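Side-chain contacts in high choriolytic enzyme 1 (Oryzias latipes, PDB 3VTG), which hydrolyses the inner layer of the fish egg envelope at hatching, as a zinc-dependent endopeptidase of the astacin family: residues C10-A15 against V20-V25; G32-T37 against G90-G95; R43-N46 against R52-R55. All blocks are in the same frame, centred on the assembly; numbering follows the deposited sequence.

Overall arrangement
Contacts 1 and 3 share the five-stranded mixed sheet of the astacin-family protease domain, through the parallel neighbours 20-26 and 51-55; their centres lie about 11 Å apart, and the strands are joined by probable hydrogen bonds such as Ile22 N to Arg52 O (2.8 Å). Contact 2 lies farther off, its centre about 21 Å from that of contact 1 and about 14 Å from that of contact 3, where helix 32-43 approaches the start of zinc-binding helix 94-105. Contact 1 closes before contact 2 opens, and contact 3 is nested within the loop that contact 2 closes. Together they illustrate how sheet edge, connecting helix and zinc-site helix are packed into one domain.

Contact 1: C10-A15 against V20-V25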
loop_
_atom_site.group_PDB
_atom_site.type_symbol
_atom_site.label_atom_id
_atom_site.label_comp_id
_atom_site.label_asym_id
_atom_site.label_seq_id
_atom_site.Cartn_x
_atom_site.Cartn_y
_atom_site.Cartn_z
ATOM N N CYS A 10 15.800 -4.627 3.713
ATOM C CA CYS A 10 14.730 -4.154 2.839
ATOM C C CYS A 10 13.406 -3.912 3.558
ATOM O O CYS A 10 12.532 -3.226 3.033
ATOM C CB CYS A 10 14.498 -5.180 1.728
ATOM S SG CYS A 10 15.815 -5.244 0.496
ATOM N N PHE A 11 13.256 -4.490 4.748
ATOM C CA PHE A 11 12.002 -4.409 5.497
ATOM C C PHE A 11 12.239 -3.785 6.863
ATOM O O PHE A 11 13.376 -3.705 7.326
ATOM C CB PHE A 11 11.374 -5.801 5.640
ATOM C CG PHE A 11 11.064 -6.463 4.325
ATOM C CD1 PHE A 11 9.884 -6.178 3.645
ATOM C CD2 PHE A 11 11.957 -7.371 3.761
ATOM C CE1 PHE A 11 9.598 -6.783 2.430
ATOM C CE2 PHE A 11 11.677 -7.981 2.547
ATOM C CZ PHE A 11 10.494 -7.689 1.883
ATOM N N TRP A 12 11.163 -3.331 7.503
ATOM C CA TRP A 12 11.261 -2.744 8.839
ATOM C C TRP A 12 11.654 -3.783 9.846
ATOM O O TRP A 12 11.245 -4.941 9.748
ATOM C CB TRP A 12 9.963 -2.033 9.207
ATOM C CG TRP A 12 9.700 -0.899 8.254
ATOM C CD1 TRP A 12 8.921 -0.923 7.101
ATOM C CD2 TRP A 12 10.271 0.452 8.304
ATOM N NE1 TRP A 12 8.952 0.292 6.466
ATOM C CE2 TRP A 12 9.740 1.163 7.138
ATOM C CE3 TRP A 12 11.121 1.125 9.176
ATOM C CZ2 TRP A 12 10.066 2.485 6.872
ATOM C CZ3 TRP A 12 11.439 2.459 8.902
ATOM C CH2 TRP A 12 10.927 3.121 7.775
ATOM N N LYS A 13 12.485 -3.376 10.800
ATOM C CA LYS A 13 13.058 -4.288 11.782
ATOM C C LYS A 13 12.047 -4.752 12.820
ATOM O O LYS A 13 11.256 -3.960 13.334
ATOM C CB LYS A 13 14.249 -3.631 12.479
ATOM C CG LYS A 13 15.532 -3.629 11.660
ATOM C CD LYS A 13 16.669 -2.898 12.366
ATOM C CE LYS A 13 16.903 -3.393 13.789
ATOM N NZ LYS A 13 17.137 -4.862 13.893
ATOM N N LYS A 14 12.079 -6.044 13.117
ATOM C CA LYS A 14 11.257 -6.605 14.176
ATOM C C LYS A 14 12.064 -6.683 15.468
ATOM O O LYS A 14 13.184 -7.198 15.481
ATOM C CB LYS A 14 10.736 -7.987 13.776
ATOM C CG LYS A 14 9.704 -8.560 14.731
ATOM C CD LYS A 14 8.601 -9.267 13.966
ATOM C CE LYS A 14 7.858 -10.269 14.829
ATOM N NZ LYS A 14 8.646 -11.519 14.984
ATOM N N ALA A 15 11.492 -6.155 16.546
ATOM C CA ALA A 15 12.127 -6.198 17.860
ATOM C C ALA A 15 11.984 -7.589 18.466
ATOM O O ALA A 15 11.196 -8.408 17.985
ATOM C CB ALA A 15 11.517 -5.149 18.779
ATOM N N VAL A 20 7.004 -4.442 15.381
ATOM C CA VAL A 20 7.720 -3.763 14.309
ATOM C C VAL A 20 7.413 -2.276 14.444
ATOM O O VAL A 20 6.361 -1.794 14.016
ATOM C CB VAL A 20 7.316 -4.304 12.920
ATOM C CG1 VAL A 20 8.052 -3.563 11.814
ATOM C CG2 VAL A 20 7.593 -5.799 12.824
ATOM N N VAL A 21 8.339 -1.563 15.070
ATOM C CA VAL A 21 8.122 -0.173 15.434
ATOM C C VAL A 21 8.696 0.719 14.341
ATOM O O VAL A 21 9.897 0.701 14.079
ATOM C CB VAL A 21 8.723 0.138 16.824
ATOM C CG1 VAL A 21 8.616 1.622 17.136
ATOM C CG2 VAL A 21 8.016 -0.678 17.898
ATOM N N ILE A 22 7.815 1.469 13.687
ATOM C CA ILE A 22 8.186 2.280 12.532
ATOM C C ILE A 22 8.051 3.760 12.872
ATOM O O ILE A 22 6.938 4.256 13.054
ATOM C CB ILE A 22 7.345 1.917 11.289
ATOM C CG1 ILE A 22 7.491 0.424 10.973
ATOM C CG2 ILE A 22 7.747 2.772 10.093
ATOM C CD1 ILE A 22 6.569 -0.074 9.883
ATOM N N PRO A 23 9.188 4.469 12.976
ATOM C CA PRO A 23 9.152 5.882 13.342
ATOM C C PRO A 23 8.741 6.762 12.171
ATOM O O PRO A 23 9.031 6.439 11.017
ATOM C CB PRO A 23 10.602 6.190 13.743
ATOM C CG PRO A 23 11.301 4.872 13.799
ATOM C CD PRO A 23 10.570 3.979 12.852
ATOM N N TYR A 24 8.071 7.868 12.477
ATOM C CA TYR A 24 7.641 8.808 11.445
ATOM C C TYR A 24 7.658 10.247 11.936
ATOM O O TYR A 24 7.608 10.505 13.139
ATOM C CB TYR A 24 6.236 8.458 10.932
ATOM C CG TYR A 24 5.152 8.649 11.971
ATOM C CD1 TYR A 24 4.546 9.896 12.165
ATOM C CD2 TYR A 24 4.741 7.588 12.771
ATOM C CE1 TYR A 24 3.569 10.074 13.131
ATOM C CE2 TYR A 24 3.763 7.755 13.735
ATOM C CZ TYR A 24 3.183 8.997 13.911
ATOM O OH TYR A 24 2.214 9.152 14.868
ATOM N N VAL A 25 7.726 11.169 10.980
ATOM C CA VAL A 25 7.471 12.584 11.221
ATOM C C VAL A 25 6.402 13.046 10.237
ATOM O O VAL A 25 6.303 12.522 9.122
ATOM C CB VAL A 25 8.751 13.457 11.111
ATOM C CG1 VAL A 25 9.765 13.075 12.184
ATOM C CG2 VAL A 25 9.379 13.378 9.724
HETATM O O HOH W 1 10.713 -2.766 16.157
HETATM O O HOH W 2 11.517 -1.221 13.084
#
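Trp12 lays its indole across Ile22, and the contact is easily read by following the tryptophan from its root to its far rim. Trp12 CB sits 3.6 Å from Val20 CG1, one of the two methyls of the first strand residue. With CG turned anti to the carbonyl carbon (chi1 -62°), the indole runs along strand 20-26 over Ile22, and the two side chains cross at about a right angle. The five-membered ring comes first: Trp12 CG is 3.6 Å from Ile22 CD1, which also meets CD1 of the indole. Farther out, the benzo ring receives Ile22 CG2, a CH-pi contact 3.6 Å from the ring centroid and only 3° off the normal. At the rim, CZ3 grazes Pro23 CD obliquely. The indole N-H is used elsewhere, in a hydrogen bond to the carbonyl of Ala104, next to the zinc ligand His103. Shortening this tryptophan to an alanine is likely to leave one flank of Ile22 without its aromatic cover and the Ala104 carbonyl without this donor.

Beyond the ring, the backbones are linked through water. The Lys13 carbonyl accepts from two waters: one also takes the N-H of Val21 (2.9 Å from Val21 N), the other donates to Val21 O at 2.7 Å. Lys14 completes the seam with its aliphatic chain, its CD 3.8 Å from Val20 CG2, while NZ reaches a weak hydrogen bond with Asn198 O. The segment leading into strand 20-26 thus crosses its start at a steep angle and sets Trp12 on it, and Ile22 is packed between Trp12, Ile63 and Phe53 on the inner side of the N-terminal subdomain sheet of the astacin fold.

Contact 2: G32-T37 against G90-G95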
loop_
_atom_site.group_PDB
_atom_site.type_symbol
_atom_site.label_atom_id
_atom_site.label_comp_id
_atom_site.label_asym_id
_atom_site.label_seq_id
_atom_site.Cartn_x
_atom_site.Cartn_y
_atom_site.Cartn_z
ATOM N N GLY A 32 -3.444 20.429 12.747
ATOM C CA GLY A 32 -3.659 19.445 13.807
ATOM C C GLY A 32 -4.676 18.378 13.430
ATOM O O GLY A 32 -4.490 17.200 13.734
ATOM N N GLY A 33 -5.750 18.794 12.763
ATOM C CA GLY A 33 -6.788 17.876 12.302
ATOM C C GLY A 33 -6.272 16.882 11.276
ATOM O O GLY A 33 -6.633 15.706 11.300
ATOM N N GLU A 34 -5.417 17.357 10.375
ATOM C CA GLU A 34 -4.832 16.506 9.341
ATOM C C GLU A 34 -3.836 15.503 9.924
ATOM O O GLU A 34 -3.818 14.335 9.527
ATOM C CB GLU A 34 -4.188 17.361 8.251
ATOM C CG GLU A 34 -5.201 18.076 7.369
ATOM C CD GLU A 34 -4.574 19.193 6.565
ATOM O OE1 GLU A 34 -4.432 19.029 5.338
ATOM O OE2 GLU A 34 -4.206 20.228 7.161
ATOM N N VAL A 35 -3.017 15.959 10.872
ATOM C CA VAL A 35 -2.141 15.066 11.634
ATOM C C VAL A 35 -2.970 13.959 12.291
ATOM O O VAL A 35 -2.609 12.781 12.224
ATOM C CB VAL A 35 -1.332 15.828 12.711
ATOM C CG1 VAL A 35 -0.589 14.854 13.616
ATOM C CG2 VAL A 35 -0.348 16.794 12.066
ATOM N N ALA A 36 -4.086 14.339 12.909
ATOM C CA ALA A 36 -4.975 13.379 13.570
ATOM C C ALA A 36 -5.553 12.345 12.599
ATOM O O ALA A 36 -5.700 11.178 12.959
ATOM C CB ALA A 36 -6.080 14.099 14.328
ATOM N N THR A 37 -5.856 12.771 11.374
ATOM C CA THR A 37 -6.346 11.859 10.340
ATOM C C THR A 37 -5.285 10.821 9.973
ATOM O O THR A 37 -5.578 9.624 9.885
ATOM C CB THR A 37 -6.833 12.626 9.090
ATOM O OG1 THR A 37 -7.929 13.474 9.457
ATOM C CG2 THR A 37 -7.298 11.670 7.994
ATOM N N GLY A 90 -6.129 15.574 -2.177
ATOM C CA GLY A 90 -6.665 14.339 -2.750
ATOM C C GLY A 90 -6.443 13.043 -1.994
ATOM O O GLY A 90 -6.934 11.992 -2.415
ATOM N N CYS A 91 -5.720 13.102 -0.878
ATOM C CA CYS A 91 -5.282 11.878 -0.203
ATOM C C CYS A 91 -5.665 11.763 1.271
ATOM O O CYS A 91 -5.375 10.743 1.900
ATOM C CB CYS A 91 -3.765 11.715 -0.330
ATOM S SG CYS A 91 -3.101 11.928 -1.991
ATOM N N MET A 92 -6.306 12.788 1.829
ATOM C CA MET A 92 -6.566 12.818 3.274
ATOM C C MET A 92 -7.795 11.989 3.663
ATOM O O MET A 92 -8.800 12.514 4.154
ATOM C CB MET A 92 -6.665 14.261 3.783
ATOM C CG MET A 92 -6.548 14.413 5.295
ATOM S SD MET A 92 -4.994 13.817 5.998
ATOM C CE MET A 92 -3.822 14.993 5.326
ATOM N N TYR A 93 -7.690 10.685 3.427
ATOM C CA TYR A 93 -8.752 9.728 3.706
ATOM C C TYR A 93 -8.102 8.492 4.290
ATOM O O TYR A 93 -7.054 8.051 3.812
ATOM C CB TYR A 93 -9.514 9.385 2.423
ATOM C CG TYR A 93 -10.116 10.598 1.758
ATOM C CD1 TYR A 93 -11.344 11.109 2.178
ATOM C CD2 TYR A 93 -9.447 11.251 0.722
ATOM C CE1 TYR A 93 -11.891 12.231 1.580
ATOM C CE2 TYR A 93 -9.988 12.375 0.118
ATOM C CZ TYR A 93 -11.209 12.857 0.550
ATOM O OH TYR A 93 -11.755 13.970 -0.047
ATOM N N SER A 94 -8.722 7.936 5.323
ATOM C CA SER A 94 -8.126 6.831 6.070
ATOM C C SER A 94 -7.649 5.677 5.187
ATOM O O SER A 94 -6.513 5.233 5.319
ATOM C CB SER A 94 -9.082 6.319 7.142
ATOM O OG SER A 94 -8.409 5.423 8.008
ATOM N N GLY A 95 -8.512 5.209 4.286
ATOM C CA GLY A 95 -8.191 4.070 3.429
ATOM C C GLY A 95 -7.006 4.314 2.512
ATOM O O GLY A 95 -6.164 3.434 2.332
#
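Met92 packs against Glu34 and Thr37, joining helix 32-43 to the loop that leads into helix 94-105, the helix carrying the HExxH zinc motif of this astacin protease. The loop enters through Gly90 and Cys91, the latter anchored by its disulfide to Cys71. Next comes Met92, the centre of an inverse gamma turn closed by the Tyr93 N to Cys91 O hydrogen bond of 2.8 Å. Its side chain makes the close contacts with the helix. CG stands anti to the backbone N (chi1 -164°), and bends at the next two torsions curl the thioether over the flank of helix 32-43. Ile86, Ile97, Ile38 and Tyr30 pack around the same methionine, so an apolar patch forms although the site lies near the surface. Tyr93 turns its CB away from the opposing helix and occupies the N-cap position, and Ser94 opens the zinc-site helix, its hydroxyl bonded to Gln98.

On the facing helix, Thr37 and Glu34 lie one turn apart. Thr37 presents CG2, its methyl, to the sulfur at 3.7 Å and to Met92 CG at 3.9 Å. Glu34 meets the methionine mainly through CB and CG, and its carbonyl O lies 3.8 Å from Met92 SD; its carboxylate is held by a salt bridge to Arg88 and a hydrogen bond to Ser31. The terminal methyl, Met92 CE, rests 3.8 Å from Glu34 CB.

Contact 3: R43-N46 against R52-R55; sequences RAFN and RFVR
Phe45 and Phe53 meet as a T-shaped pair, the edge of Phe53 directed at the face of Phe45. The ring planes stand 77° apart with centroids separated by 5.3 Å. One corner of Phe53 makes the touch: CE2 lies above the Phe45 ring, displaced toward its rim and 3.8 Å from CD1 of that ring. Both aromatic residues point CB toward the opposing segment, and their rings also reach helix 94-105, Phe45 at Asn102 and Leu105, Phe53 at Leu101.

Asn46 and Arg52 form the second, more polar layer. The arginine bends at chi2 (-71°), which folds its chain back toward the loop and brings one guanidinium face over Asn46 CA. The amide and guanidinium planes are inclined by 58°, and Asn46 OD1 approaches the aliphatic CD of Arg52 at 3.5 Å. NH1 of Arg52 donates to the Thr49 carbonyl, while a water joins NH2 to Asn46 O. A second water donates to Asn46 OD1 (2.8 Å) and accepts from the Phe53 N-H (2.9 Å), so the amide oxygen is tied to the edge strand through solvent.

Here the chain leaves helix 32-43 and turns into strand 51-55, the outermost strand on this side of the sheet. The paired phenylalanines join that loop to the strand, and both rings lie against helix 94-105, which carries the zinc ligands His99 and His103, within the sheet-and-helix packing of the N-terminal subdomain of the astacin fold.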
loop_
_atom_site.group_PDB
_atom_site.type_symbol
_atom_site.label_atom_id
_atom_site.label_comp_id
_atom_site.label_asym_id
_atom_site.label_seq_id
_atom_site.Cartn_x
_atom_site.Cartn_y
_atom_site.Cartn_z
ATOM N N ARG A 43 -3.464 3.843 13.314
ATOM C CA ARG A 43 -4.033 3.003 14.365
ATOM C C ARG A 43 -4.723 1.751 13.832
ATOM O O ARG A 43 -4.888 0.779 14.565
ATOM C CB ARG A 43 -4.990 3.800 15.254
ATOM C CG ARG A 43 -4.293 4.680 16.280
ATOM C CD ARG A 43 -5.242 5.138 17.380
ATOM N NE ARG A 43 -6.354 5.945 16.876
ATOM C CZ ARG A 43 -6.285 7.246 16.604
ATOM N NH1 ARG A 43 -5.153 7.921 16.773
ATOM N NH2 ARG A 43 -7.357 7.878 16.153
ATOM N N ALA A 44 -5.111 1.774 12.557
ATOM C CA ALA A 44 -5.771 0.630 11.922
ATOM C C ALA A 44 -4.905 -0.631 11.916
ATOM O O ALA A 44 -5.410 -1.741 11.745
ATOM C CB ALA A 44 -6.203 0.984 10.505
ATOM N N PHE A 45 -3.600 -0.454 12.103
ATOM C CA PHE A 45 -2.657 -1.566 12.115
ATOM C C PHE A 45 -2.531 -2.224 13.493
ATOM O O PHE A 45 -2.031 -3.343 13.602
ATOM C CB PHE A 45 -1.287 -1.092 11.617
ATOM C CG PHE A 45 -1.265 -0.732 10.156
ATOM C CD1 PHE A 45 -1.701 0.519 9.719
ATOM C CD2 PHE A 45 -0.809 -1.645 9.214
ATOM C CE1 PHE A 45 -1.685 0.845 8.372
ATOM C CE2 PHE A 45 -0.789 -1.323 7.865
ATOM C CZ PHE A 45 -1.230 -0.079 7.443
ATOM N N ASN A 46 -3.001 -1.539 14.535
ATOM C CA ASN A 46 -2.766 -1.968 15.920
ATOM C C ASN A 46 -3.518 -3.211 16.384
ATOM O O ASN A 46 -2.967 -4.034 17.117
ATOM C CB ASN A 46 -3.037 -0.815 16.893
ATOM C CG ASN A 46 -2.064 0.337 16.724
ATOM O OD1 ASN A 46 -1.026 0.206 16.073
ATOM N ND2 ASN A 46 -2.395 1.476 17.318
ATOM N N ARG A 52 3.607 -1.144 14.557
ATOM C CA ARG A 52 3.320 0.056 15.344
ATOM C C ARG A 52 4.021 1.276 14.752
ATOM O O ARG A 52 5.242 1.385 14.811
ATOM C CB ARG A 52 3.755 -0.118 16.807
ATOM C CG ARG A 52 3.141 -1.297 17.544
ATOM C CD ARG A 52 1.663 -1.104 17.845
ATOM N NE ARG A 52 1.143 -2.264 18.563
ATOM C CZ ARG A 52 0.622 -3.342 17.979
ATOM N NH1 ARG A 52 0.526 -3.415 16.655
ATOM N NH2 ARG A 52 0.192 -4.351 18.724
ATOM N N PHE A 53 3.245 2.189 14.178
ATOM C CA PHE A 53 3.783 3.466 13.731
ATOM C C PHE A 53 3.856 4.403 14.933
ATOM O O PHE A 53 2.847 4.627 15.606
ATOM C CB PHE A 53 2.912 4.058 12.618
ATOM C CG PHE A 53 2.926 3.256 11.345
ATOM C CD1 PHE A 53 3.982 3.374 10.447
ATOM C CD2 PHE A 53 1.887 2.381 11.044
ATOM C CE1 PHE A 53 4.004 2.633 9.276
ATOM C CE2 PHE A 53 1.902 1.638 9.871
ATOM C CZ PHE A 53 2.962 1.764 8.988
ATOM N N VAL A 54 5.054 4.918 15.219
ATOM C CA VAL A 54 5.275 5.803 16.372
ATOM C C VAL A 54 5.983 7.084 15.958
ATOM O O VAL A 54 6.790 7.080 15.029
ATOM C CB VAL A 54 6.094 5.127 17.502
ATOM C CG1 VAL A 54 5.419 3.853 17.987
ATOM C CG2 VAL A 54 7.532 4.862 17.070
ATOM N N ARG A 55 5.692 8.180 16.650
ATOM C CA ARG A 55 6.409 9.423 16.401
ATOM C C ARG A 55 7.904 9.216 16.608
ATOM O O ARG A 55 8.329 8.605 17.591
ATOM C CB ARG A 55 5.891 10.556 17.288
ATOM C CG ARG A 55 4.513 11.056 16.883
ATOM C CD ARG A 55 4.100 12.300 17.656
ATOM N NE ARG A 55 3.858 11.997 19.063
ATOM C CZ ARG A 55 2.713 11.523 19.547
ATOM N NH1 ARG A 55 1.677 11.303 18.741
ATOM N NH2 ARG A 55 2.605 11.270 20.842
HETATM O O HOH W 3 0.348 1.924 14.340
HETATM O O HOH W 4 -1.956 -6.672 17.858
#